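HAT1-interacting factor 1 (Saccharomyces cerevisiae, PDB 4NQ0) acts as a histone chaperone specific for H3 and H4 within the nuclear HAT-B complex, taking part in chromatin assembly and telomere silencing. Local coordinates at residues M22-V26 with L57-L63; F38-A42 with A70-M74; I183-L189 with A211-L216. All blocks are in the same frame, centred on the assembly; numbering follows the deposited sequence.

Interaction 1: M22-V26 with L57-L63; sequences MERQV and LLPDPEL
Met22 reaches from helix 14-34 to the turn that starts helix 61-77, and its thioether lies against the backbone of Pro59 and Asp60. SD sits 3.4 Å from Asp60 N, a weak N-H...S hydrogen bond whose angle at the hydrogen is 154°. With CG anti to the backbone N and the next torsion also extended, the chain runs straight to the sulfur; the bend at chi3 then sends CE toward Leu58 O and Leu57 CD2. Nearer the backbone, Met22 CG meets Leu63 CD1 at 3.8 Å. One helical turn on, Val26 divides its branches: CG1 touches Glu62 CB at 3.7 Å, while CG2 packs on CG and CD2 of Leu63, the two side chains crossing at about a right angle. Asp60 is the N-cap residue of helix 61-77, and its OD1 accepts from Glu62 N (2.8 Å), met on its anti side and 29° out of the carboxylate plane. Its other oxygen faces the carboxylate of Glu23: Asp60 OD2 lies 3.0 Å from Glu23 OE1 and 3.2 Å from Glu23 OE2, with the two carboxylate planes only 26° apart. Acceptors of like charge this close would probably raise the pKa of one of the two acids. Farther out, Glu62 forms a salt bridge with Lys30 of helix 14-34, and Gln25 OE1 accepts from Arg44 of helix 38-51. Leu52 touches both Met22 and Pro59, and Leu49 packs on Pro59 and Leu63, placing helix 38-51 and its following loop beside the contact.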
# COMPACT_ATOMS: atom_id res chain seq x y z
N MET A 22 12.76 -9.83 -18.67
CA MET A 22 11.79 -9.32 -17.69
C MET A 22 12.38 -8.23 -16.80
O MET A 22 11.75 -7.20 -16.57
CB MET A 22 11.27 -10.48 -16.83
CG MET A 22 10.34 -10.06 -15.71
SD MET A 22 9.51 -11.44 -14.92
CE MET A 22 10.83 -12.27 -14.05
N GLU A 23 13.59 -8.46 -16.30
CA GLU A 23 14.27 -7.44 -15.50
C GLU A 23 14.50 -6.15 -16.28
O GLU A 23 14.36 -5.07 -15.72
CB GLU A 23 15.60 -7.98 -14.94
CG GLU A 23 15.44 -9.09 -13.90
CD GLU A 23 14.29 -8.84 -12.92
OE1 GLU A 23 14.28 -7.78 -12.26
OE2 GLU A 23 13.39 -9.70 -12.81
N ARG A 24 14.83 -6.24 -17.56
CA ARG A 24 15.01 -5.03 -18.35
C ARG A 24 13.68 -4.30 -18.52
O ARG A 24 13.62 -3.07 -18.40
CB ARG A 24 15.62 -5.36 -19.71
CG ARG A 24 16.19 -4.12 -20.42
CD ARG A 24 16.73 -4.45 -21.81
NE ARG A 24 17.64 -5.60 -21.78
CZ ARG A 24 17.37 -6.81 -22.28
NH1 ARG A 24 18.28 -7.77 -22.18
NH2 ARG A 24 16.21 -7.08 -22.88
N GLN A 25 12.61 -5.05 -18.77
CA GLN A 25 11.27 -4.46 -18.93
C GLN A 25 10.77 -3.73 -17.67
O GLN A 25 10.16 -2.66 -17.78
CB GLN A 25 10.27 -5.53 -19.36
CG GLN A 25 10.54 -6.17 -20.73
CD GLN A 25 11.13 -5.19 -21.73
OE1 GLN A 25 10.49 -4.20 -22.11
NE2 GLN A 25 12.34 -5.47 -22.17
N VAL A 26 11.02 -4.32 -16.50
CA VAL A 26 10.73 -3.67 -15.22
C VAL A 26 11.45 -2.32 -15.11
O VAL A 26 10.85 -1.31 -14.76
CB VAL A 26 11.14 -4.59 -14.03
CG1 VAL A 26 11.23 -3.78 -12.71
CG2 VAL A 26 10.17 -5.74 -13.89
N LEU A 57 7.91 -20.09 -13.91
CA LEU A 57 8.62 -18.84 -13.63
C LEU A 57 7.72 -17.77 -13.05
O LEU A 57 6.91 -17.20 -13.76
CB LEU A 57 9.29 -18.29 -14.88
CG LEU A 57 10.13 -17.06 -14.54
CD1 LEU A 57 11.54 -17.49 -14.12
CD2 LEU A 57 10.17 -16.08 -15.69
N LEU A 58 7.91 -17.46 -11.78
CA LEU A 58 7.12 -16.43 -11.12
C LEU A 58 7.56 -15.06 -11.61
O LEU A 58 8.74 -14.74 -11.56
CB LEU A 58 7.28 -16.53 -9.60
CG LEU A 58 6.21 -17.32 -8.84
CD1 LEU A 58 5.50 -18.34 -9.73
CD2 LEU A 58 6.83 -18.00 -7.61
N PRO A 59 6.61 -14.23 -12.06
CA PRO A 59 6.98 -12.92 -12.56
C PRO A 59 7.40 -11.99 -11.43
O PRO A 59 7.09 -12.23 -10.26
CB PRO A 59 5.69 -12.42 -13.21
CG PRO A 59 4.64 -13.08 -12.51
CD PRO A 59 5.15 -14.43 -12.11
N ASP A 60 8.14 -10.95 -11.80
CA ASP A 60 8.63 -9.96 -10.86
C ASP A 60 7.43 -9.19 -10.31
O ASP A 60 6.63 -8.69 -11.07
CB ASP A 60 9.60 -9.02 -11.59
CG ASP A 60 10.35 -8.08 -10.66
OD1 ASP A 60 9.76 -7.59 -9.68
OD2 ASP A 60 11.56 -7.84 -10.91
N PRO A 61 7.29 -9.13 -8.97
CA PRO A 61 6.18 -8.36 -8.39
C PRO A 61 6.15 -6.89 -8.82
O PRO A 61 5.08 -6.28 -8.84
CB PRO A 61 6.39 -8.48 -6.88
CG PRO A 61 7.72 -9.16 -6.69
CD PRO A 61 8.12 -9.80 -7.95
N GLU A 62 7.31 -6.32 -9.16
CA GLU A 62 7.35 -4.95 -9.69
C GLU A 62 6.54 -4.74 -10.96
O GLU A 62 6.06 -3.64 -11.20
CB GLU A 62 8.79 -4.53 -9.97
CG GLU A 62 9.67 -4.46 -8.76
CD GLU A 62 9.87 -3.04 -8.33
OE1 GLU A 62 10.94 -2.48 -8.67
OE2 GLU A 62 8.96 -2.47 -7.67
N LEU A 63 6.38 -5.78 -11.78
CA LEU A 63 5.52 -5.68 -12.96
C LEU A 63 4.09 -5.36 -12.55
O LEU A 63 3.42 -4.57 -13.21
CB LEU A 63 5.55 -6.97 -13.79
CG LEU A 63 6.86 -7.24 -14.55
CD1 LEU A 63 6.92 -8.67 -15.01
CD2 LEU A 63 7.03 -6.29 -15.72

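Interaction 2: F38-A42 with A70-M74; sequences FLEAA and AVYNM
Ala42 and Ala70 bring helices 38-51 and 61-77 together at the tight end of this contact, where their CB atoms are 3.5 Å apart. Ala70 CB also lies 3.3 Å from Phe38 O, and the CA atoms of Phe38 and Ala70 are separated by just 4.6 Å. Such small side chains let the local axes approach to 8.4 Å. The 152° between their directions marks a near-antiparallel helix pair, within the all-helical, TPR-type architecture of this NASP-family protein. Phe38 extends the packing along helix 61-77: Asn73 CB stands 3.5 Å from the ring centroid and 4° off its normal, a CH-pi contact over the face. Beyond CB the Asn73 amide is stacked on the ring, its plane tilted by 9°, and ND2 makes a weak hydrogen bond to Gln69 O. The solvent side lies at the exposed Leu39. Met74 bridges out to it over longer contacts: CG touches Phe38 CB at 3.9 Å, SD passes beside Leu39 CA, and a kink at the terminal torsion directs CE to Leu39 CD1 at 4.0 Å. Phe198 touches Leu39, Ala42 and Met74, whereas Leu33 of helix 14-34 packs against Phe38.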
# COMPACT_ATOMS: atom_id res chain seq x y z
N PHE A 38 2.35 7.24 -18.07
CA PHE A 38 1.59 6.21 -17.35
C PHE A 38 1.00 5.13 -18.24
O PHE A 38 1.10 3.95 -17.92
CB PHE A 38 0.47 6.87 -16.55
CG PHE A 38 0.95 7.85 -15.52
CD1 PHE A 38 1.86 7.47 -14.55
CD2 PHE A 38 0.47 9.15 -15.51
CE1 PHE A 38 2.31 8.37 -13.59
CE2 PHE A 38 0.91 10.06 -14.55
CZ PHE A 38 1.83 9.66 -13.59
N LEU A 39 0.35 5.53 -19.32
CA LEU A 39 -0.17 4.58 -20.28
C LEU A 39 0.97 3.71 -20.80
O LEU A 39 0.83 2.49 -20.93
CB LEU A 39 -0.87 5.31 -21.43
CG LEU A 39 -1.37 4.48 -22.62
CD1 LEU A 39 -2.39 3.44 -22.18
CD2 LEU A 39 -1.95 5.40 -23.69
N GLU A 40 2.11 4.35 -21.05
CA GLU A 40 3.26 3.69 -21.63
C GLU A 40 3.93 2.70 -20.67
O GLU A 40 4.34 1.62 -21.08
CB GLU A 40 4.27 4.74 -22.11
CG GLU A 40 3.77 5.62 -23.27
CD GLU A 40 3.07 6.92 -22.83
OE1 GLU A 40 2.69 7.08 -21.64
OE2 GLU A 40 2.90 7.81 -23.71
N ALA A 41 4.03 3.07 -19.39
CA ALA A 41 4.56 2.17 -18.35
C ALA A 41 3.62 0.98 -18.13
O ALA A 41 4.07 -0.16 -18.01
CB ALA A 41 4.78 2.93 -17.04
N ALA A 42 2.32 1.26 -18.12
CA ALA A 42 1.31 0.21 -17.97
C ALA A 42 1.33 -0.78 -19.14
O ALA A 42 1.36 -2.01 -18.93
CB ALA A 42 -0.07 0.83 -17.83
N ALA A 70 0.64 2.82 -12.55
CA ALA A 70 0.42 3.43 -13.86
C ALA A 70 -1.07 3.64 -14.11
O ALA A 70 -1.50 4.74 -14.46
CB ALA A 70 1.02 2.57 -14.96
N VAL A 71 -1.84 2.58 -13.89
CA VAL A 71 -3.27 2.60 -14.18
C VAL A 71 -4.03 3.49 -13.18
O VAL A 71 -4.96 4.19 -13.56
CB VAL A 71 -3.84 1.17 -14.22
CG1 VAL A 71 -5.33 1.20 -14.39
CG2 VAL A 71 -3.19 0.38 -15.35
N TYR A 72 -3.61 3.47 -11.92
CA TYR A 72 -4.19 4.37 -10.93
C TYR A 72 -4.04 5.82 -11.38
O TYR A 72 -5.01 6.58 -11.42
CB TYR A 72 -3.52 4.17 -9.56
CG TYR A 72 -3.81 5.26 -8.55
CD1 TYR A 72 -5.12 5.59 -8.21
CD2 TYR A 72 -2.78 5.94 -7.91
CE1 TYR A 72 -5.38 6.58 -7.28
CE2 TYR A 72 -3.03 6.93 -6.97
CZ TYR A 72 -4.34 7.25 -6.66
OH TYR A 72 -4.61 8.23 -5.74
N ASN A 73 -2.82 6.20 -11.74
CA ASN A 73 -2.54 7.57 -12.17
C ASN A 73 -3.23 7.99 -13.47
O ASN A 73 -3.47 9.18 -13.69
CB ASN A 73 -1.03 7.80 -12.27
CG ASN A 73 -0.44 8.28 -10.97
OD1 ASN A 73 -0.73 9.39 -10.53
ND2 ASN A 73 0.38 7.44 -10.33
N MET A 74 -3.54 7.01 -14.32
CA MET A 74 -4.33 7.25 -15.52
C MET A 74 -5.74 7.69 -15.14
O MET A 74 -6.32 8.57 -15.77
CB MET A 74 -4.42 5.98 -16.40
CG MET A 74 -3.20 5.71 -17.27
SD MET A 74 -3.20 4.04 -17.99
CE MET A 74 -4.71 4.08 -18.96

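Interaction 3: I183-L189 with A211-L216; sequences IEDVSQL and AQALML
Met215 extends from helix 202-218 into the curve of segment 183-189, where CG lies 3.5 Å from Glu184 O and 3.6 Å from Val186 CA. Two extended torsions set SD beside Leu189 CB (3.6 Å), and the final one (chi3 -56°) swings CE over to Glu184, within 3.6 Å of OE1, and near Asp185 O. The curve has its own internal order: Asp185 OD2 accepts from Ser187 N through its anti lone pair, an Asx turn, and residues 186-188 form a short 3-10 segment. Segment 183-189 runs into the predicted TPR 1 repeat (186-220), which also holds segment 211-216, so the contact packs the loop at the start of that repeat on helix 202-218; segment 183-189 also belongs to the region important for histone binding. Two waters join the backbones. One accepts from Glu184 N and donates to Ala211 O (2.7 Å), while the other donates to both Glu184 O and Met215 O. At the far end Leu189 CD2 meets Leu216 CD2 at 4.0 Å, the side chains at about a right angle, and Leu189 CD1 rests near Gln212 OE1. That amide is fixed from outside: OE1 accepts from Arg190 N, and NE2 is hydrogen-bonded to Tyr197 OH and Asp208 O. Phe64 of helix 61-77 touches Leu189, Gln212 and Leu216 together.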
# COMPACT_ATOMS: atom_id res chain seq x y z
N ILE A 183 -3.13 -12.40 1.93
CA ILE A 183 -2.17 -12.82 0.93
C ILE A 183 -2.68 -14.11 0.28
O ILE A 183 -2.73 -15.15 0.92
CB ILE A 183 -0.78 -13.03 1.52
CG1 ILE A 183 -0.26 -11.69 2.07
CG2 ILE A 183 0.17 -13.57 0.47
CD1 ILE A 183 1.13 -11.76 2.63
N GLU A 184 -3.04 -14.03 -1.00
CA GLU A 184 -3.61 -15.18 -1.71
C GLU A 184 -2.51 -16.17 -2.08
O GLU A 184 -1.34 -15.80 -2.18
CB GLU A 184 -4.31 -14.74 -2.99
CG GLU A 184 -5.44 -13.74 -2.82
CD GLU A 184 -5.98 -13.28 -4.17
OE1 GLU A 184 -6.07 -14.13 -5.09
OE2 GLU A 184 -6.30 -12.08 -4.32
N ASP A 185 -2.92 -17.41 -2.31
CA ASP A 185 -2.03 -18.43 -2.85
C ASP A 185 -1.65 -18.08 -4.27
O ASP A 185 -2.48 -17.58 -5.04
CB ASP A 185 -2.71 -19.81 -2.85
CG ASP A 185 -1.73 -20.95 -3.07
OD1 ASP A 185 -1.49 -21.70 -2.10
OD2 ASP A 185 -1.19 -21.11 -4.19
N VAL A 186 -0.41 -18.38 -4.63
CA VAL A 186 0.12 -18.06 -5.94
C VAL A 186 -0.60 -18.81 -7.08
O VAL A 186 -0.43 -18.46 -8.25
CB VAL A 186 1.64 -18.30 -6.00
CG1 VAL A 186 1.96 -19.79 -6.02
CG2 VAL A 186 2.23 -17.57 -7.19
N SER A 187 -1.40 -19.81 -6.73
CA SER A 187 -2.26 -20.49 -7.71
C SER A 187 -3.32 -19.56 -8.33
O SER A 187 -3.84 -19.86 -9.40
CB SER A 187 -2.95 -21.71 -7.08
OG SER A 187 -3.92 -21.32 -6.12
N GLN A 188 -3.63 -18.45 -7.67
CA GLN A 188 -4.67 -17.54 -8.15
C GLN A 188 -4.11 -16.36 -8.98
O GLN A 188 -4.84 -15.44 -9.33
CB GLN A 188 -5.53 -17.06 -6.98
CG GLN A 188 -6.50 -18.16 -6.49
CD GLN A 188 -7.13 -17.88 -5.15
OE1 GLN A 188 -7.24 -16.72 -4.72
NE2 GLN A 188 -7.56 -18.93 -4.48
N LEU A 189 -2.82 -16.44 -9.32
CA LEU A 189 -2.12 -15.44 -10.12
C LEU A 189 -2.63 -15.44 -11.55
O LEU A 189 -2.78 -16.51 -12.15
CB LEU A 189 -0.62 -15.78 -10.13
CG LEU A 189 0.40 -14.79 -10.71
CD1 LEU A 189 0.42 -13.49 -9.92
CD2 LEU A 189 1.78 -15.43 -10.71
N ALA A 211 -3.13 -6.90 -5.31
CA ALA A 211 -3.42 -8.16 -4.61
C ALA A 211 -2.43 -9.23 -5.08
O ALA A 211 -1.92 -10.01 -4.29
CB ALA A 211 -4.88 -8.63 -4.84
N GLN A 212 -2.15 -9.22 -6.38
CA GLN A 212 -1.17 -10.15 -6.94
C GLN A 212 0.27 -9.80 -6.57
O GLN A 212 1.09 -10.70 -6.41
CB GLN A 212 -1.36 -10.25 -8.45
CG GLN A 212 -2.73 -10.83 -8.83
CD GLN A 212 -3.02 -10.72 -10.30
OE1 GLN A 212 -2.58 -11.55 -11.08
NE2 GLN A 212 -3.79 -9.69 -10.69
N ALA A 213 0.60 -8.52 -6.44
CA ALA A 213 1.92 -8.15 -5.89
C ALA A 213 2.12 -8.75 -4.49
O ALA A 213 3.19 -9.30 -4.19
CB ALA A 213 2.09 -6.64 -5.86
N LEU A 214 1.09 -8.64 -3.66
CA LEU A 214 1.11 -9.18 -2.30
C LEU A 214 1.33 -10.67 -2.34
O LEU A 214 2.14 -11.20 -1.60
CB LEU A 214 -0.21 -8.94 -1.58
CG LEU A 214 -0.50 -7.58 -0.96
CD1 LEU A 214 -1.93 -7.58 -0.43
CD2 LEU A 214 0.50 -7.25 0.15
N MET A 215 0.55 -11.33 -3.18
CA MET A 215 0.64 -12.77 -3.38
C MET A 215 2.09 -13.16 -3.66
O MET A 215 2.61 -14.09 -3.04
CB MET A 215 -0.29 -13.15 -4.54
CG MET A 215 -0.12 -14.51 -5.18
SD MET A 215 -1.04 -14.56 -6.75
CE MET A 215 -2.69 -14.10 -6.22
N LEU A 216 2.74 -12.45 -4.56
CA LEU A 216 4.11 -12.77 -4.98
C LEU A 216 5.14 -12.46 -3.88
O LEU A 216 5.99 -13.31 -3.56
CB LEU A 216 4.44 -12.03 -6.28
CG LEU A 216 3.65 -12.52 -7.51
CD1 LEU A 216 3.70 -11.53 -8.67
CD2 LEU A 216 4.16 -13.90 -7.94
O HOH W 1 -2.86 -11.51 -2.28
O HOH W 2 1.31 -16.20 -1.92

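Overall arrangement
From the N terminus, helix 14-34 leads through interaction 1 to the start of helix 61-77, closing a loop of 30 intervening residues that contains the whole of helix 38-51 and the end of helix 14-34. Interaction 2 begins inside that loop and ends beyond it, so the two cross: both use helix 61-77, the first at its N-terminal end and the second farther along, with centres about 17 Å apart. Interaction 3 follows in series after the unmodelled residues 80-159, closing a separate loop onto helix 202-218. It touches interaction 1 directly, Pro59 CD meeting Leu189 CD2 at 3.8 Å, whereas interactions 2 and 3 stay about 11 Å apart at their nearest atoms.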